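Nicotinate-nucleotide diphosphorylase (Carboxylating) (Streptococcus pyogenes GA06023, PDB 5HUO) catalyses the decarboxylating transfer of a phosphoribosyl group from 5-phosphoribosyl diphosphate to quinolinate, giving nicotinate mononucleotide for NAD(+) biosynthesis. Local coordinates at residues Asp40-Ala45 with Phe85-Thr90; Ala147-Ala152 with Thr277-Phe282; Asn185-Phe188 with Asp192-Met195. All coordinates share one frame; numbering follows the deposited sequence.

Contact 1: residues Asp40-Ala45 with Phe85-Thr90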
loop_
_atom_site.group_PDB
_atom_site.type_symbol
_atom_site.label_atom_id
_atom_site.label_comp_id
_atom_site.label_asym_id
_atom_site.label_seq_id
_atom_site.Cartn_x
_atom_site.Cartn_y
_atom_site.Cartn_z
ATOM N N ASP A 40 5.887 9.369 2.030
ATOM C CA ASP A 40 5.083 8.238 2.531
ATOM C C ASP A 40 5.218 8.058 4.003
ATOM O O ASP A 40 4.236 7.784 4.684
ATOM C CB ASP A 40 5.415 6.949 1.836
ATOM C CG ASP A 40 4.852 6.890 0.433
ATOM O OD1 ASP A 40 3.773 7.503 0.159
ATOM O OD2 ASP A 40 5.513 6.262 -0.432
ATOM N N THR A 41 6.428 8.263 4.499
ATOM C CA THR A 41 6.749 8.150 5.938
ATOM C C THR A 41 6.056 9.223 6.763
ATOM O O THR A 41 5.468 8.942 7.818
ATOM C CB THR A 41 8.267 8.309 6.171
ATOM O OG1 THR A 41 8.972 7.320 5.468
ATOM C CG2 THR A 41 8.607 8.189 7.579
ATOM N N LEU A 42 6.096 10.459 6.274
ATOM C CA LEU A 42 5.421 11.576 6.979
ATOM C C LEU A 42 3.895 11.454 6.977
ATOM O O LEU A 42 3.248 11.670 7.979
ATOM C CB LEU A 42 5.797 12.922 6.400
ATOM C CG LEU A 42 7.271 13.335 6.261
ATOM C CD1 LEU A 42 7.385 14.833 6.235
ATOM C CD2 LEU A 42 8.146 12.798 7.318
ATOM N N LYS A 43 3.339 11.022 5.852
ATOM C CA LYS A 43 1.923 10.745 5.810
ATOM C C LYS A 43 1.542 9.712 6.868
ATOM O O LYS A 43 0.539 9.853 7.561
ATOM C CB LYS A 43 1.485 10.264 4.452
ATOM C CG LYS A 43 1.397 11.405 3.479
ATOM C CD LYS A 43 0.670 10.973 2.210
ATOM C CE LYS A 43 1.528 11.135 0.984
ATOM N NZ LYS A 43 0.636 11.194 -0.198
ATOM N N ALA A 44 2.308 8.634 6.926
ATOM C CA ALA A 44 1.997 7.571 7.844
ATOM C C ALA A 44 1.985 8.123 9.245
ATOM O O ALA A 44 1.171 7.730 10.094
ATOM C CB ALA A 44 2.989 6.431 7.691
ATOM N N ALA A 45 2.924 9.006 9.484
ATOM C CA ALA A 45 3.102 9.571 10.812
ATOM C C ALA A 45 1.921 10.454 11.203
ATOM O O ALA A 45 1.506 10.474 12.375
ATOM C CB ALA A 45 4.423 10.352 10.909
ATOM N N PHE A 85 10.640 18.795 8.806
ATOM C CA PHE A 85 9.701 19.580 9.664
ATOM C C PHE A 85 8.678 20.345 8.827
ATOM O O PHE A 85 7.479 20.227 9.026
ATOM C CB PHE A 85 10.484 20.567 10.535
ATOM C CG PHE A 85 9.628 21.534 11.274
ATOM C CD1 PHE A 85 9.141 21.226 12.519
ATOM C CD2 PHE A 85 9.330 22.761 10.736
ATOM C CE1 PHE A 85 8.334 22.132 13.195
ATOM C CE2 PHE A 85 8.581 23.685 11.419
ATOM C CZ PHE A 85 8.061 23.376 12.642
ATOM N N GLN A 86 9.195 21.055 7.852
ATOM C CA GLN A 86 8.344 21.857 6.974
ATOM C C GLN A 86 7.336 21.004 6.190
ATOM O O GLN A 86 6.185 21.386 5.978
ATOM C CB GLN A 86 9.188 22.686 5.985
ATOM C CG GLN A 86 9.971 23.759 6.688
ATOM C CD GLN A 86 10.759 24.651 5.761
ATOM O OE1 GLN A 86 11.993 24.647 5.796
ATOM N NE2 GLN A 86 10.080 25.404 4.926
ATOM N N ARG A 87 7.832 19.873 5.709
ATOM C CA ARG A 87 7.060 19.021 4.780
ATOM C C ARG A 87 5.840 18.420 5.451
ATOM O O ARG A 87 4.825 18.224 4.841
ATOM C CB ARG A 87 7.968 17.930 4.186
ATOM C CG ARG A 87 7.288 17.099 3.127
ATOM C CD ARG A 87 6.835 17.916 1.946
ATOM N NE ARG A 87 6.277 17.085 0.913
ATOM C CZ ARG A 87 5.380 17.477 0.008
ATOM N NH1 ARG A 87 4.881 16.624 -0.858
ATOM N NH2 ARG A 87 4.953 18.694 -0.057
ATOM N N VAL A 88 5.939 18.191 6.732
ATOM C CA VAL A 88 4.789 17.681 7.491
ATOM C C VAL A 88 3.594 18.623 7.323
ATOM O O VAL A 88 2.460 18.172 7.105
ATOM C CB VAL A 88 5.093 17.523 8.978
ATOM C CG1 VAL A 88 3.848 17.135 9.745
ATOM C CG2 VAL A 88 6.155 16.480 9.206
ATOM N N PHE A 89 3.845 19.920 7.429
ATOM C CA PHE A 89 2.754 20.948 7.277
ATOM C C PHE A 89 2.225 21.003 5.857
ATOM O O PHE A 89 1.064 21.009 5.613
ATOM C CB PHE A 89 3.231 22.345 7.664
ATOM C CG PHE A 89 3.621 22.474 9.092
ATOM C CD1 PHE A 89 2.689 22.764 10.049
ATOM C CD2 PHE A 89 4.938 22.247 9.489
ATOM C CE1 PHE A 89 3.042 22.828 11.386
ATOM C CE2 PHE A 89 5.310 22.315 10.821
ATOM C CZ PHE A 89 4.354 22.625 11.764
ATOM N N THR A 90 3.138 20.979 4.935
ATOM C CA THR A 90 2.854 21.122 3.516
ATOM C C THR A 90 2.070 19.961 2.871
ATOM O O THR A 90 1.299 20.164 1.953
ATOM C CB THR A 90 4.181 21.331 2.799
ATOM O OG1 THR A 90 4.615 22.638 3.126
ATOM C CG2 THR A 90 4.029 21.303 1.380
#
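L42 does nearly all the reaching here: its CD1 methyl crosses to the other helix and settles against V88 and R87. Its CG lies beside the backbone N (chi1 -54°), which turns the branch away from its own carbonyl carbon, and CD1 then leads across the gap. That one methyl meets V88 CG2 at 3.6 Å and stands 3.7 Å from V88 N, so it touches both the side chain and the backbone of the same residue. The two side chains cross at about a right angle, methyl against methyl.

R87 supplies the other half of the seat, and it does so with its stem: L42 CD1 is 3.8 Å from R87 CB and equally 3.8 Å from R87 CG. The arginine chain bends at the CB-CG bond itself (chi2 61°). Its charged end serves a different purpose, with NH1 in a salt bridge to D39, the residue just before 40-45. One side chain thus links the two helices twice, apolar at its base and ionic at its end.

The helices involved, 35-49 and 82-92, belong to the open-faced alpha/beta sandwich of the N-terminal domain, whose four-stranded antiparallel sheet takes its last strand, 304-311, from the end of the chain. The backbones come close, with L42 CA 6.2 Å from V88 CA. L42 is further enclosed by V84 and L91 of helix 82-92 and by F135 of helix 122-153, while F85 and F89 carry helix 82-92 onto the sheet and onto helix 122-153. The surface around D40 and T41 meets other subunits instead: D40 OD2 forms a salt bridge with R47 of the third subunit, and T41 O accepts a hydrogen bond from N169 ND2 of the second.

Contact 2: residues Ala147-Ala152 with Thr277-Phe282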
loop_
_atom_site.group_PDB
_atom_site.type_symbol
_atom_site.label_atom_id
_atom_site.label_comp_id
_atom_site.label_asym_id
_atom_site.label_seq_id
_atom_site.Cartn_x
_atom_site.Cartn_y
_atom_site.Cartn_z
ATOM N N ALA A 147 28.022 15.468 15.882
ATOM C CA ALA A 147 28.896 16.634 16.023
ATOM C C ALA A 147 29.736 16.588 17.269
ATOM O O ALA A 147 30.925 16.890 17.233
ATOM C CB ALA A 147 28.109 17.918 16.006
ATOM N N ALA A 148 29.122 16.190 18.365
ATOM C CA ALA A 148 29.827 16.080 19.655
ATOM C C ALA A 148 30.941 15.014 19.596
ATOM O O ALA A 148 32.020 15.191 20.169
ATOM C CB ALA A 148 28.851 15.757 20.762
ATOM N N TYR A 149 30.643 13.883 18.973
ATOM C CA TYR A 149 31.621 12.819 18.835
ATOM C C TYR A 149 32.809 13.281 18.011
ATOM O O TYR A 149 33.955 13.003 18.328
ATOM C CB TYR A 149 30.997 11.593 18.166
ATOM C CG TYR A 149 30.333 10.585 19.128
ATOM C CD1 TYR A 149 29.486 11.003 20.117
ATOM C CD2 TYR A 149 30.557 9.210 19.010
ATOM C CE1 TYR A 149 28.872 10.090 20.937
ATOM C CE2 TYR A 149 29.949 8.309 19.842
ATOM C CZ TYR A 149 29.122 8.755 20.805
ATOM O OH TYR A 149 28.503 7.865 21.656
ATOM N N VAL A 150 32.513 13.980 16.927
ATOM C CA VAL A 150 33.586 14.475 16.059
ATOM C C VAL A 150 34.546 15.361 16.857
ATOM O O VAL A 150 35.745 15.222 16.751
ATOM C CB VAL A 150 33.034 15.244 14.832
ATOM C CG1 VAL A 150 34.120 16.061 14.153
ATOM C CG2 VAL A 150 32.452 14.266 13.842
ATOM N N GLU A 151 33.997 16.305 17.614
ATOM C CA GLU A 151 34.801 17.177 18.423
ATOM C C GLU A 151 35.603 16.432 19.492
ATOM O O GLU A 151 36.773 16.654 19.643
ATOM C CB GLU A 151 33.964 18.218 19.103
ATOM C CG GLU A 151 34.834 19.105 19.974
ATOM C CD GLU A 151 34.326 20.502 20.099
ATOM O OE1 GLU A 151 33.073 20.705 20.066
ATOM O OE2 GLU A 151 35.219 21.385 20.275
ATOM N N ALA A 152 34.947 15.576 20.232
ATOM C CA ALA A 152 35.612 14.741 21.223
ATOM C C ALA A 152 36.813 13.960 20.670
ATOM O O ALA A 152 37.835 13.773 21.326
ATOM C CB ALA A 152 34.625 13.778 21.833
ATOM N N THR A 277 33.252 9.328 25.925
ATOM C CA THR A 277 34.455 9.228 26.794
ATOM C C THR A 277 35.619 8.521 26.059
ATOM O O THR A 277 36.748 8.978 26.041
ATOM C CB THR A 277 34.132 8.526 28.152
ATOM O OG1 THR A 277 33.561 7.231 27.912
ATOM C CG2 THR A 277 33.153 9.370 28.965
ATOM N N THR A 278 35.302 7.393 25.462
ATOM C CA THR A 278 36.262 6.543 24.768
ATOM C C THR A 278 36.837 7.106 23.461
ATOM O O THR A 278 37.978 6.884 23.132
ATOM C CB THR A 278 35.537 5.266 24.374
ATOM O OG1 THR A 278 34.834 4.780 25.505
ATOM C CG2 THR A 278 36.484 4.242 23.901
ATOM N N ILE A 279 36.020 7.813 22.688
ATOM C CA ILE A 279 36.397 8.152 21.302
ATOM C C ILE A 279 37.770 8.872 21.175
ATOM O O ILE A 279 38.436 8.747 20.178
ATOM C CB ILE A 279 35.289 8.928 20.567
ATOM C CG1 ILE A 279 35.608 9.000 19.083
ATOM C CG2 ILE A 279 35.155 10.328 21.112
ATOM C CD1 ILE A 279 34.410 9.244 18.221
ATOM N N SER A 280 38.169 9.637 22.186
ATOM C CA SER A 280 39.419 10.451 22.128
ATOM C C SER A 280 40.697 9.603 22.068
ATOM O O SER A 280 41.717 10.038 21.561
ATOM C CB SER A 280 39.480 11.381 23.309
ATOM O OG SER A 280 39.396 10.616 24.492
ATOM N N ARG A 281 40.595 8.355 22.501
ATOM C CA ARG A 281 41.734 7.407 22.469
ATOM C C ARG A 281 42.285 7.174 21.065
ATOM O O ARG A 281 43.430 6.787 20.899
ATOM C CB ARG A 281 41.393 6.046 23.123
ATOM C CG ARG A 281 40.610 5.079 22.268
ATOM C CD ARG A 281 40.467 3.673 22.857
ATOM N NE ARG A 281 39.096 3.164 22.580
ATOM C CZ ARG A 281 38.642 1.904 22.461
ATOM N NH1 ARG A 281 37.332 1.724 22.191
ATOM N NH2 ARG A 281 39.432 0.829 22.579
ATOM N N PHE A 282 41.458 7.368 20.052
ATOM C CA PHE A 282 41.867 7.141 18.669
ATOM C C PHE A 282 42.588 8.342 18.098
ATOM O O PHE A 282 43.123 8.274 17.000
ATOM C CB PHE A 282 40.680 6.751 17.786
ATOM C CG PHE A 282 39.943 5.568 18.289
ATOM C CD1 PHE A 282 40.365 4.297 17.984
ATOM C CD2 PHE A 282 38.833 5.724 19.076
ATOM C CE1 PHE A 282 39.682 3.179 18.458
ATOM C CE2 PHE A 282 38.134 4.634 19.555
ATOM C CZ PHE A 282 38.556 3.355 19.252
#
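I279 and S280 meet the last turns of the long helix 122-153 through Y149 and A152, in a contact made entirely of van der Waals packing. The second segment enters it at T277 and T278, which have helical backbone angles and are tied to the preceding turn: D275 OD1 receives hydrogen bonds from T277 OG1 and from T278 N.

I279 comes next and has the largest share of the contact, with its two branches going to two different residues. CG1 is anti to the backbone N (chi1 -169°), and the extended chain beyond it carries CD1 to Y149; there CD1 is 3.9 Å from Y149 CD2, approaching the ring obliquely, and 3.8 Å from Y149 O. The CG2 methyl takes the other direction and rests on A152 CB at 3.6 Å, so the isoleucine straddles about one turn of the helix.

S280 adds a smaller touch, with its CB 3.5 Å from A152 O. The backbones are close at this point, 5.8 Å from A152 CA to S280 CA. The hydroxyl turns back into its own segment, where S280 OG makes a weak hydrogen bond to T277 O. From here the chain tightens into a 3-10 turn, R281 N bonding to T278 O at 3.1 Å. Further on, R281 lays one face of its guanidinium group near F282 CZ.

This segment lies in the connection from strand 267-271 to strand 289-291, two neighbouring parallel strands of the barrel-like C-terminal domain. F282 packs on L153 at the end of helix 122-153 and on I255 of helix 252-262, R281 reaches L252 of that same helix, and Y149 continues past I279 to S294 and L295 of the short helix 294-297.

Contact 3: residues Asn185-Phe188 with Asp192-Met195; sequences NHRF and DAIM. With SO4 (sulfate ion), chain J.
R187 bridges the two segments with its guanidinium group: NH1 donates to A193 O at 2.9 Å, while NE and NH2 both turn to the sulfate. O3 of that ion takes both bonds near the guanidinium plane, 3.1 Å from R187 NE and 2.8 Å from R187 NH2, the latter the straighter at 153°. The bond to A193 O is more bent (135°), its donor standing above the carbonyl plane. Three bonds therefore fix the rotation of the group.

The site lies in the alpha/beta barrel-like C-terminal domain, where the loop before strand 194-196 folds back beside it. The sulfate probably came from the crystallisation liquor. With R164 also close to R187, its binding is consistent with the basic pocket that receives anionic substrates in this family.

H186 is gripped on both ring nitrogens: ND1 accepts the backbone N-H of R187 at 2.9 Å, nearly in the ring plane, and NE2 is hydrogen-bonded to E269. K175 NZ is hydrogen-bonded to R187 O, a further hold on the loop. D192 OD2 is too close to F188 in the model, so its apparent bond to F188 N and its salt bridge to K222 of the fourth subunit are both less certain in detail.

Outward from these bonds comes the packing. With CG between its backbone N and carbonyl carbon (chi1 68°), R187 runs extended from CG to NE, its CB 3.6 Å from D192 CB and its CD 4.0 Å from A193 CB. S56 of the second subunit also touches it. M195 covers one face of the guanidinium with its CB, 3.7 Å from R187 NH2. Its chain then bends at chi3, bringing the terminal methyl against both the sulfate and the histidine, where M195 CE lies 3.5 Å from H186 CE1.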
loop_
_atom_site.group_PDB
_atom_site.type_symbol
_atom_site.label_atom_id
_atom_site.label_comp_id
_atom_site.label_asym_id
_atom_site.label_seq_id
_atom_site.Cartn_x
_atom_site.Cartn_y
_atom_site.Cartn_z
ATOM N N ASN A 185 28.398 8.146 6.344
ATOM C CA ASN A 185 27.555 6.941 6.226
ATOM C C ASN A 185 28.303 5.685 5.867
ATOM O O ASN A 185 29.014 5.594 4.865
ATOM C CB ASN A 185 26.435 7.174 5.213
ATOM C CG ASN A 185 25.442 8.264 5.654
ATOM O OD1 ASN A 185 25.196 8.461 6.854
ATOM N ND2 ASN A 185 24.875 8.946 4.709
ATOM N N HIS A 186 28.027 4.662 6.644
ATOM C CA HIS A 186 28.474 3.321 6.303
ATOM C C HIS A 186 27.449 2.775 5.310
ATOM O O HIS A 186 26.468 3.433 4.999
ATOM C CB HIS A 186 28.553 2.485 7.590
ATOM C CG HIS A 186 29.597 1.421 7.554
ATOM N ND1 HIS A 186 29.648 0.467 6.562
ATOM C CD2 HIS A 186 30.662 1.190 8.353
ATOM C CE1 HIS A 186 30.708 -0.295 6.738
ATOM N NE2 HIS A 186 31.347 0.130 7.813
ATOM N N ARG A 187 27.575 1.537 4.883
ATOM C CA ARG A 187 26.519 0.896 4.093
ATOM C C ARG A 187 25.164 1.028 4.718
ATOM O O ARG A 187 25.000 0.969 5.975
ATOM C CB ARG A 187 26.823 -0.566 3.868
ATOM C CG ARG A 187 26.763 -1.436 5.097
ATOM C CD ARG A 187 27.132 -2.866 4.770
ATOM N NE ARG A 187 27.030 -3.702 5.970
ATOM C CZ ARG A 187 26.816 -5.011 5.959
ATOM N NH1 ARG A 187 26.669 -5.660 4.816
ATOM N NH2 ARG A 187 26.734 -5.678 7.100
ATOM N N PHE A 188 24.210 1.287 3.873
ATOM C CA PHE A 188 22.832 1.407 4.234
ATOM C C PHE A 188 22.172 0.100 4.616
ATOM O O PHE A 188 21.090 0.057 5.180
ATOM C CB PHE A 188 22.064 1.847 3.007
ATOM C CG PHE A 188 20.735 2.442 3.314
ATOM C CD1 PHE A 188 20.628 3.712 3.819
ATOM C CD2 PHE A 188 19.597 1.674 3.184
ATOM C CE1 PHE A 188 19.393 4.213 4.137
ATOM C CE2 PHE A 188 18.361 2.144 3.559
ATOM C CZ PHE A 188 18.252 3.428 4.017
ATOM N N ASP A 192 24.090 -3.438 0.138
ATOM C CA ASP A 192 25.027 -2.358 -0.293
ATOM C C ASP A 192 26.442 -2.797 -0.484
ATOM O O ASP A 192 27.151 -2.305 -1.327
ATOM C CB ASP A 192 25.100 -1.294 0.818
ATOM C CG ASP A 192 24.291 -0.122 0.530
ATOM O OD1 ASP A 192 23.756 0.011 -0.611
ATOM O OD2 ASP A 192 24.211 0.734 1.438
ATOM N N ALA A 193 26.888 -3.615 0.443
ATOM C CA ALA A 193 28.295 -3.915 0.559
ATOM C C ALA A 193 28.432 -5.154 1.348
ATOM O O ALA A 193 27.544 -5.547 2.071
ATOM C CB ALA A 193 29.062 -2.778 1.261
ATOM N N ILE A 194 29.599 -5.734 1.285
ATOM C CA ILE A 194 29.824 -7.014 1.949
ATOM C C ILE A 194 30.585 -6.765 3.227
ATOM O O ILE A 194 31.584 -6.036 3.225
ATOM C CB ILE A 194 30.569 -7.973 1.034
ATOM C CG1 ILE A 194 29.598 -8.442 -0.039
ATOM C CG2 ILE A 194 31.165 -9.135 1.846
ATOM C CD1 ILE A 194 30.154 -9.506 -0.954
ATOM N N MET A 195 30.100 -7.359 4.306
ATOM C CA MET A 195 30.863 -7.359 5.526
ATOM C C MET A 195 30.916 -8.752 6.125
ATOM O O MET A 195 29.919 -9.329 6.499
ATOM C CB MET A 195 30.348 -6.345 6.539
ATOM C CG MET A 195 31.383 -6.109 7.653
ATOM S SD MET A 195 30.857 -4.961 8.930
ATOM C CE MET A 195 30.378 -3.524 7.939
HETATM S S SO4 J . 27.169 -2.598 9.917
HETATM O O1 SO4 J . 28.370 -2.160 10.676
HETATM O O2 SO4 J . 26.687 -1.484 9.065
HETATM O O3 SO4 J . 27.387 -3.743 9.014
HETATM O O4 SO4 J . 26.194 -3.016 10.927
#

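In the fold
Contact 1 belongs to the N-terminal alpha/beta half of the chain, contacts 2 and 3 to the barrel-like C-terminal domain. Contact 1 closes before contact 2 opens, and contact 3 is nested within the loop that contact 2 closes. Helix 122-153 runs between the halves: it packs on both helices of contact 1 and supplies residues 147-152 near its end. Centres of contacts 1 and 2 are 34 Å apart, on opposite sides of the chain's centre; those of contacts 2 and 3 are 23 Å apart. Contacts 1 and 3, 28 Å between centres, both touch the second subunit, so the hexamer's interfaces reach the helical layer as well as the sulfate site.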